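Local coordinates for siderophore enterobactin esterase (Emericella nidulans, PDB 6GUO), which hydrolyses the ester bonds of the bacterial siderophore enterobactin, releasing its iron inside the fungal cell, at residues 225-229 against 230-234; 245-248 against 249-253; 280-284 against 285-289. All coordinates share one frame; numbering follows the deposited sequence.

How the contacts relate
All three contacts gather on one side of the chain's centre. Contact 1 is the loop leaving strand 219-225, and it touches both of the others. Toward contact 3 (280-289), the loop after strand 273-279, Glu228 OE1 lies 2.7 Å from His284 ND1, a probable hydrogen bond. With Ser165, which His284 touches, Glu228 and His284 probably form the catalytic triad. Ser226 OG is 2.8 Å from Asp281 N in the same interface. Toward contact 2, on helix 239-252, Val232 O lies 2.9 Å from Arg245 NH2, and Pro231 CD packs on Ala249 CB at 3.5 Å. Contacts 2 and 3 do not meet; their centres are 15 Å apart.

Contact 1 of 3, residues 225-229 against 230-234; sequences GSREQ and YPVRQ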
loop_
_atom_site.group_PDB
_atom_site.type_symbol
_atom_site.label_atom_id
_atom_site.label_comp_id
_atom_site.label_asym_id
_atom_site.label_seq_id
_atom_site.Cartn_x
_atom_site.Cartn_y
_atom_site.Cartn_z
ATOM N N GLY A 225 14.883 -0.370 -2.547
ATOM C CA GLY A 225 14.595 -1.382 -3.562
ATOM C C GLY A 225 15.879 -1.834 -4.227
ATOM O O GLY A 225 16.755 -1.011 -4.487
ATOM N N SER A 226 15.993 -3.130 -4.530
ATOM C CA SER A 226 17.231 -3.674 -5.113
ATOM C C SER A 226 17.605 -3.028 -6.451
ATOM O O SER A 226 18.787 -2.892 -6.765
ATOM C CB SER A 226 17.154 -5.200 -5.272
ATOM O OG SER A 226 16.280 -5.568 -6.329
ATOM N N ARG A 227 16.598 -2.620 -7.220
ATOM C CA ARG A 227 16.817 -2.011 -8.529
ATOM C C ARG A 227 17.234 -0.543 -8.493
ATOM O O ARG A 227 17.593 0.002 -9.533
ATOM C CB ARG A 227 15.572 -2.149 -9.396
ATOM C CG ARG A 227 15.212 -3.587 -9.695
ATOM C CD ARG A 227 14.010 -3.656 -10.607
ATOM N NE ARG A 227 13.812 -5.000 -11.145
ATOM C CZ ARG A 227 12.826 -5.345 -11.972
ATOM N NH1 ARG A 227 11.926 -4.448 -12.372
ATOM N NH2 ARG A 227 12.741 -6.597 -12.408
ATOM N N GLU A 228 17.201 0.098 -7.323
ATOM C CA GLU A 228 17.512 1.524 -7.246
ATOM C C GLU A 228 18.936 1.839 -7.721
ATOM O O GLU A 228 19.125 2.736 -8.542
ATOM C CB GLU A 228 17.250 2.064 -5.837
ATOM C CG GLU A 228 15.766 2.059 -5.493
ATOM C CD GLU A 228 15.442 2.888 -4.278
ATOM O OE1 GLU A 228 15.618 4.120 -4.349
ATOM O OE2 GLU A 228 15.012 2.306 -3.261
ATOM N N GLN A 229 19.917 1.081 -7.239
ATOM C CA GLN A 229 21.297 1.195 -7.738
ATOM C C GLN A 229 21.552 0.362 -9.003
ATOM O O GLN A 229 22.478 0.662 -9.759
ATOM C CB GLN A 229 22.289 0.795 -6.650
ATOM C CG GLN A 229 23.737 1.165 -6.946
ATOM C CD GLN A 229 24.660 0.920 -5.769
ATOM O OE1 GLN A 229 24.285 1.127 -4.615
ATOM N NE2 GLN A 229 25.880 0.485 -6.058
ATOM N N TYR A 230 20.740 -0.674 -9.223
ATOM C CA TYR A 230 20.919 -1.603 -10.341
ATOM C C TYR A 230 19.654 -1.669 -11.201
ATOM O O TYR A 230 18.919 -2.660 -11.161
ATOM C CB TYR A 230 21.296 -2.981 -9.795
ATOM C CG TYR A 230 22.563 -2.948 -8.978
ATOM C CD1 TYR A 230 23.816 -2.936 -9.599
ATOM C CD2 TYR A 230 22.517 -2.895 -7.584
ATOM C CE1 TYR A 230 24.987 -2.894 -8.850
ATOM C CE2 TYR A 230 23.682 -2.853 -6.827
ATOM C CZ TYR A 230 24.912 -2.852 -7.464
ATOM O OH TYR A 230 26.064 -2.810 -6.718
ATOM N N PRO A 231 19.392 -0.604 -11.984
ATOM C CA PRO A 231 18.143 -0.549 -12.743
ATOM C C PRO A 231 18.032 -1.616 -13.832
ATOM O O PRO A 231 19.043 -2.083 -14.363
ATOM C CB PRO A 231 18.140 0.864 -13.347
ATOM C CG PRO A 231 19.530 1.360 -13.233
ATOM C CD PRO A 231 20.154 0.653 -12.078
ATOM N N VAL A 232 16.790 -1.990 -14.122
ATOM C CA VAL A 232 16.449 -2.993 -15.118
ATOM C C VAL A 232 15.621 -2.299 -16.190
ATOM O O VAL A 232 14.666 -1.583 -15.880
ATOM C CB VAL A 232 15.643 -4.146 -14.483
ATOM C CG1 VAL A 232 15.156 -5.131 -15.542
ATOM C CG2 VAL A 232 16.488 -4.856 -13.432
ATOM N N ARG A 233 15.978 -2.523 -17.451
ATOM C CA ARG A 233 15.292 -1.868 -18.549
ATOM C C ARG A 233 13.847 -2.341 -18.622
ATOM O O ARG A 233 13.579 -3.546 -18.596
ATOM C CB ARG A 233 15.993 -2.136 -19.873
ATOM C CG ARG A 233 15.407 -1.324 -21.010
ATOM C CD ARG A 233 16.349 -1.254 -22.184
ATOM N NE ARG A 233 15.778 -0.454 -23.260
ATOM C CZ ARG A 233 16.291 -0.350 -24.483
ATOM N NH1 ARG A 233 17.411 -0.996 -24.818
ATOM N NH2 ARG A 233 15.680 0.412 -25.387
ATOM N N GLN A 234 12.920 -1.387 -18.687
ATOM C CA GLN A 234 11.503 -1.715 -18.769
ATOM C C GLN A 234 11.148 -2.095 -20.199
ATOM O O GLN A 234 11.882 -1.773 -21.140
ATOM C CB GLN A 234 10.645 -0.556 -18.254
ATOM C CG GLN A 234 10.907 -0.211 -16.789
ATOM C CD GLN A 234 10.847 -1.428 -15.864
ATOM O OE1 GLN A 234 9.839 -2.145 -15.818
ATOM N NE2 GLN A 234 11.933 -1.673 -15.134
HETATM O O HOH W 1 9.212 -4.073 -13.432
#
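Water 1 is held between Arg227 and Gln234: Arg227 NH1 donates to it at 2.9 Å, and the water donates in turn to Gln234 OE1 at 3.1 Å. It sits at the edge of the guanidinium, in the plane of that group. The Gln234 amide is turned 49° from the same plane, with NE2 making a weak hydrogen bond to Val232 O. Val232 comes over one guanidinium face, its CG2 3.5 Å from Arg227 NE; the arginine reaches this position with its chain extended from CG to NE. All this belongs to the loop after strand 219-225, the place in an alpha/beta-hydrolase where the acid of the catalytic triad often lies, and Glu228 probably fills that role. While its OE1 pairs with His284, its OE2 takes Gly225 N at 2.8 Å (174°) through the anti lone pair and also bonds to Ser189. A type I turn, closed by Glu228 N to Gly225 O at 3.1 Å, brings the carboxylate back to the strand end. Beyond it, Gln229 and Tyr230 run side by side in the same direction, amide and ring planes 20° apart. Gln229 CG makes a CH-pi contact over the ring face, 4.3 Å from the Tyr230 centroid, while Gln229 OE1 accepts Asp256 N. At the edge of the ring, Ser226 O approaches Tyr230 CD2 to 3.8 Å.

Contact 2 of 3, residues 245-248 against 249-253; sequences RQRA and AEQRR
Arg247 and Gln251, one turn apart near the C-terminal end of helix 239-252, reach out side by side and share an acceptor beyond the helix. The contact is of the i to i+4 kind, along an alpha-helix of the alpha/beta-hydrolase fold. Arg247 NE makes a salt bridge with Glu117 OE2, and Gln251 NE2 donates to that same oxygen. Gln251 NE2 lies at the edge of the Arg247 guanidinium, in its plane, with the amide turned 87° against it. The 3.6 Å between Arg247 NE and Gln251 NE2, which do not bond each other, is consistent with both donating to one oxygen. Glu117 belongs to the proline-rich insertion that narrows the active site, so this pair ties the outer face of the helix to that turn. The backbone follows the regular alpha-helical pattern: Ala249 N donates to Arg245 O at 2.9 Å, Glu250 N to Gln246 O at 3.0 Å, and Arg252 N to Ala248 O at 2.9 Å. Arg247 O is gripped twice, by Gln251 N at 3.2 Å and by water 2 at 2.9 Å. The same water gives its other hydrogen to Glu250 OE1 at 2.7 Å; a bend at chi2 (-89°) swings the Glu250 carboxylate round to bring OE1 within reach of it. At the start of the contact, Arg245 NE is satisfied by a salt bridge with Glu237, and its NH2 by Val232 O. Arg253, with positive phi, ends the helix and is the N-cap of helix 254-268. Arg252, whose side chain touches Trp193, lays its aliphatic stem beside the Ala248 carbonyl, with CG 3.2 Å from Ala248 O.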
loop_
_atom_site.group_PDB
_atom_site.type_symbol
_atom_site.label_atom_id
_atom_site.label_comp_id
_atom_site.label_asym_id
_atom_site.label_seq_id
_atom_site.Cartn_x
_atom_site.Cartn_y
_atom_site.Cartn_z
ATOM N N ARG A 245 18.784 6.586 -16.579
ATOM C CA ARG A 245 18.478 5.945 -15.296
ATOM C C ARG A 245 19.703 5.232 -14.715
ATOM O O ARG A 245 19.931 5.288 -13.507
ATOM C CB ARG A 245 17.275 4.991 -15.408
ATOM C CG ARG A 245 15.973 5.702 -15.759
ATOM C CD ARG A 245 14.731 4.916 -15.373
ATOM N NE ARG A 245 14.657 3.596 -16.020
ATOM C CZ ARG A 245 14.762 2.410 -15.409
ATOM N NH1 ARG A 245 14.968 2.302 -14.095
ATOM N NH2 ARG A 245 14.653 1.296 -16.133
ATOM N N GLN A 246 20.493 4.580 -15.569
ATOM C CA GLN A 246 21.763 3.974 -15.137
ATOM C C GLN A 246 22.734 5.000 -14.569
ATOM O O GLN A 246 23.371 4.747 -13.542
ATOM C CB GLN A 246 22.445 3.230 -16.282
ATOM C CG GLN A 246 21.755 1.943 -16.677
ATOM C CD GLN A 246 22.531 1.189 -17.733
ATOM O OE1 GLN A 246 22.813 1.721 -18.806
ATOM N NE2 GLN A 246 22.883 -0.055 -17.437
ATOM N N ARG A 247 22.845 6.146 -15.242
ATOM C CA ARG A 247 23.716 7.235 -14.794
ATOM C C ARG A 247 23.310 7.722 -13.407
ATOM O O ARG A 247 24.139 7.767 -12.496
ATOM C CB ARG A 247 23.685 8.404 -15.788
ATOM C CG ARG A 247 24.599 9.566 -15.419
ATOM C CD ARG A 247 24.491 10.708 -16.413
ATOM N NE ARG A 247 25.358 11.826 -16.036
ATOM C CZ ARG A 247 25.639 12.883 -16.801
ATOM N NH1 ARG A 247 25.126 13.010 -18.026
ATOM N NH2 ARG A 247 26.445 13.832 -16.332
ATOM N N ALA A 248 22.037 8.085 -13.265
ATOM C CA ALA A 248 21.489 8.548 -11.986
ATOM C C ALA A 248 21.658 7.508 -10.878
ATOM O O ALA A 248 22.053 7.848 -9.764
ATOM C CB ALA A 248 20.022 8.922 -12.142
ATOM N N ALA A 249 21.375 6.244 -11.200
ATOM C CA ALA A 249 21.517 5.134 -10.247
ATOM C C ALA A 249 22.942 4.964 -9.706
ATOM O O ALA A 249 23.128 4.753 -8.506
ATOM C CB ALA A 249 21.049 3.835 -10.886
ATOM N N GLU A 250 23.938 5.047 -10.586
ATOM C CA GLU A 250 25.335 4.896 -10.172
ATOM C C GLU A 250 25.802 6.070 -9.301
ATOM O O GLU A 250 26.535 5.862 -8.340
ATOM C CB GLU A 250 26.253 4.714 -11.386
ATOM C CG GLU A 250 27.685 4.305 -11.041
ATOM C CD GLU A 250 28.643 5.469 -10.803
ATOM O OE1 GLU A 250 28.347 6.618 -11.201
ATOM O OE2 GLU A 250 29.718 5.223 -10.216
ATOM N N GLN A 251 25.373 7.287 -9.635
ATOM C CA GLN A 251 25.721 8.475 -8.840
ATOM C C GLN A 251 25.073 8.465 -7.457
ATOM O O GLN A 251 25.712 8.821 -6.460
ATOM C CB GLN A 251 25.322 9.757 -9.573
ATOM C CG GLN A 251 26.148 10.026 -10.819
ATOM C CD GLN A 251 25.773 11.319 -11.515
ATOM O OE1 GLN A 251 24.853 12.026 -11.100
ATOM N NE2 GLN A 251 26.492 11.637 -12.586
ATOM N N ARG A 252 23.808 8.061 -7.407
ATOM C CA ARG A 252 23.027 8.102 -6.169
ATOM C C ARG A 252 23.338 6.956 -5.225
ATOM O O ARG A 252 23.182 7.102 -4.013
ATOM C CB ARG A 252 21.541 8.176 -6.484
ATOM C CG ARG A 252 21.201 9.500 -7.135
ATOM C CD ARG A 252 19.740 9.626 -7.489
ATOM N NE ARG A 252 19.507 10.870 -8.218
ATOM C CZ ARG A 252 18.326 11.461 -8.382
ATOM N NH1 ARG A 252 17.212 10.943 -7.864
ATOM N NH2 ARG A 252 18.261 12.598 -9.071
ATOM N N ARG A 253 23.765 5.818 -5.775
ATOM C CA ARG A 253 24.369 4.755 -4.980
ATOM C C ARG A 253 23.470 4.346 -3.803
ATOM O O ARG A 253 23.933 4.179 -2.674
ATOM C CB ARG A 253 25.741 5.240 -4.497
ATOM C CG ARG A 253 26.677 4.152 -4.022
ATOM C CD ARG A 253 28.090 4.682 -3.879
ATOM N NE ARG A 253 28.980 3.621 -3.417
ATOM C CZ ARG A 253 29.192 3.289 -2.140
ATOM N NH1 ARG A 253 30.029 2.288 -1.868
ATOM N NH2 ARG A 253 28.588 3.926 -1.141
HETATM O O HOH W 2 26.960 7.702 -13.233
#

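Contact 3 of 3, residues 280-284 against 285-289; sequences LDEDH and GSVIG
Ser286 OG is the polar centre of the tight part of this contact, donating to Glu282 OE1 at 2.8 Å and accepting Asp283 N at 2.8 Å (160°). Glu282 reaches it with a chain bent at chi2, which curls the carboxylate back and presents the anti lone pair of OE1. The serine backbone answers in the other direction: Ser286 N donates almost straight (174°) to Asp283 OD1 at 2.8 Å, meeting that oxygen on its syn side but 35° out of the carboxylate plane. Side chain to backbone in both directions, the two bonds between Asp283 and Ser286 follow the reciprocal pattern of a capping box, just ahead of the regular part of helix 288-301. Val287 N donates to Asp283 O at 3.0 Å, four residues back, and Val287, buried, packs its CB on Glu282 CB at 3.7 Å. The second subunit adds to this tight part, its Tyr279 packing on Glu282 and its Met297 on Ser286. Gly285 is the looser side: it is exposed, and its N makes a weak bond to Asp283 OD1 at 3.2 Å. The His284 CB points away from the second half, while its carbonyl O lies 3.6 Å from Val287 CG1. Its ring looks instead toward Ser165 and His164, with ND1 bonded to Glu228. A triethylene glycol, probably from the crystallisation liquor, lies about 3 Å from the His284 side chain and may mark the pocket. A histidine on the loop after the last strand, between an acid and the serine of a GxSxG elbow, is characteristic of the alpha/beta-hydrolase catalytic triad, and His284 is probably its histidine.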
loop_
_atom_site.group_PDB
_atom_site.type_symbol
_atom_site.label_atom_id
_atom_site.label_comp_id
_atom_site.label_asym_id
_atom_site.label_seq_id
_atom_site.Cartn_x
_atom_site.Cartn_y
_atom_site.Cartn_z
ATOM N N LEU A 280 13.552 -6.842 -2.895
ATOM C CA LEU A 280 13.988 -7.400 -4.176
ATOM C C LEU A 280 13.062 -7.003 -5.320
ATOM O O LEU A 280 11.839 -7.026 -5.177
ATOM C CB LEU A 280 14.085 -8.928 -4.111
ATOM C CG LEU A 280 15.195 -9.554 -3.273
ATOM C CD1 LEU A 280 15.136 -11.070 -3.426
ATOM C CD2 LEU A 280 16.573 -9.033 -3.669
ATOM N N ASP A 281 13.671 -6.616 -6.442
ATOM C CA ASP A 281 12.976 -6.277 -7.694
ATOM C C ASP A 281 12.147 -4.990 -7.665
ATOM O O ASP A 281 11.414 -4.714 -8.618
ATOM C CB ASP A 281 12.087 -7.440 -8.184
ATOM C CG ASP A 281 12.778 -8.789 -8.112
ATOM O OD1 ASP A 281 13.984 -8.883 -8.436
ATOM O OD2 ASP A 281 12.100 -9.761 -7.729
ATOM N N GLU A 282 12.273 -4.189 -6.606
ATOM C CA GLU A 282 11.555 -2.920 -6.521
ATOM C C GLU A 282 12.486 -1.780 -6.917
ATOM O O GLU A 282 13.689 -1.822 -6.644
ATOM C CB GLU A 282 11.004 -2.679 -5.115
ATOM C CG GLU A 282 10.155 -3.811 -4.543
ATOM C CD GLU A 282 8.789 -3.986 -5.195
ATOM O OE1 GLU A 282 8.442 -3.276 -6.164
ATOM O OE2 GLU A 282 8.042 -4.860 -4.714
ATOM N N ASP A 283 11.910 -0.772 -7.563
ATOM C CA ASP A 283 12.632 0.442 -7.965
ATOM C C ASP A 283 12.234 1.595 -7.032
ATOM O O ASP A 283 11.512 1.381 -6.055
ATOM C CB ASP A 283 12.393 0.753 -9.458
ATOM C CG ASP A 283 10.915 0.881 -9.821
ATOM O OD1 ASP A 283 10.196 1.681 -9.193
ATOM O OD2 ASP A 283 10.473 0.181 -10.759
ATOM N N HIS A 284 12.709 2.805 -7.326
ATOM C CA HIS A 284 12.518 3.963 -6.434
ATOM C C HIS A 284 11.036 4.288 -6.173
ATOM O O HIS A 284 10.667 4.661 -5.056
ATOM C CB HIS A 284 13.249 5.180 -7.014
ATOM C CG HIS A 284 13.380 6.331 -6.067
ATOM N ND1 HIS A 284 14.053 6.238 -4.868
ATOM C CD2 HIS A 284 12.962 7.614 -6.165
ATOM C CE1 HIS A 284 14.030 7.411 -4.260
ATOM N NE2 HIS A 284 13.374 8.264 -5.028
ATOM N N GLY A 285 10.204 4.128 -7.200
ATOM C CA GLY A 285 8.758 4.327 -7.092
ATOM C C GLY A 285 8.014 3.119 -6.549
ATOM O O GLY A 285 7.204 3.247 -5.633
ATOM N N SER A 286 8.282 1.941 -7.113
ATOM C CA SER A 286 7.544 0.727 -6.738
ATOM C C SER A 286 7.817 0.272 -5.300
ATOM O O SER A 286 6.998 -0.428 -4.720
ATOM C CB SER A 286 7.814 -0.422 -7.720
ATOM O OG SER A 286 9.114 -0.967 -7.558
ATOM N N VAL A 287 8.951 0.669 -4.727
ATOM C CA VAL A 287 9.280 0.288 -3.349
ATOM C C VAL A 287 8.462 1.036 -2.278
ATOM O O VAL A 287 8.414 0.587 -1.137
ATOM C CB VAL A 287 10.798 0.438 -3.067
ATOM C CG1 VAL A 287 11.184 1.902 -2.852
ATOM C CG2 VAL A 287 11.223 -0.416 -1.882
ATOM N N ILE A 288 7.813 2.149 -2.637
ATOM C CA ILE A 288 7.126 2.995 -1.649
ATOM C C ILE A 288 6.068 2.207 -0.874
ATOM O O ILE A 288 6.085 2.188 0.361
ATOM C CB ILE A 288 6.509 4.263 -2.291
ATOM C CG1 ILE A 288 7.630 5.197 -2.762
ATOM C CG2 ILE A 288 5.605 4.997 -1.300
ATOM C CD1 ILE A 288 7.175 6.378 -3.592
ATOM N N GLY A 289 5.177 1.543 -1.605
ATOM C CA GLY A 289 4.105 0.745 -1.011
ATOM C C GLY A 289 4.617 -0.328 -0.061
ATOM O O GLY A 289 4.235 -0.338 1.110
#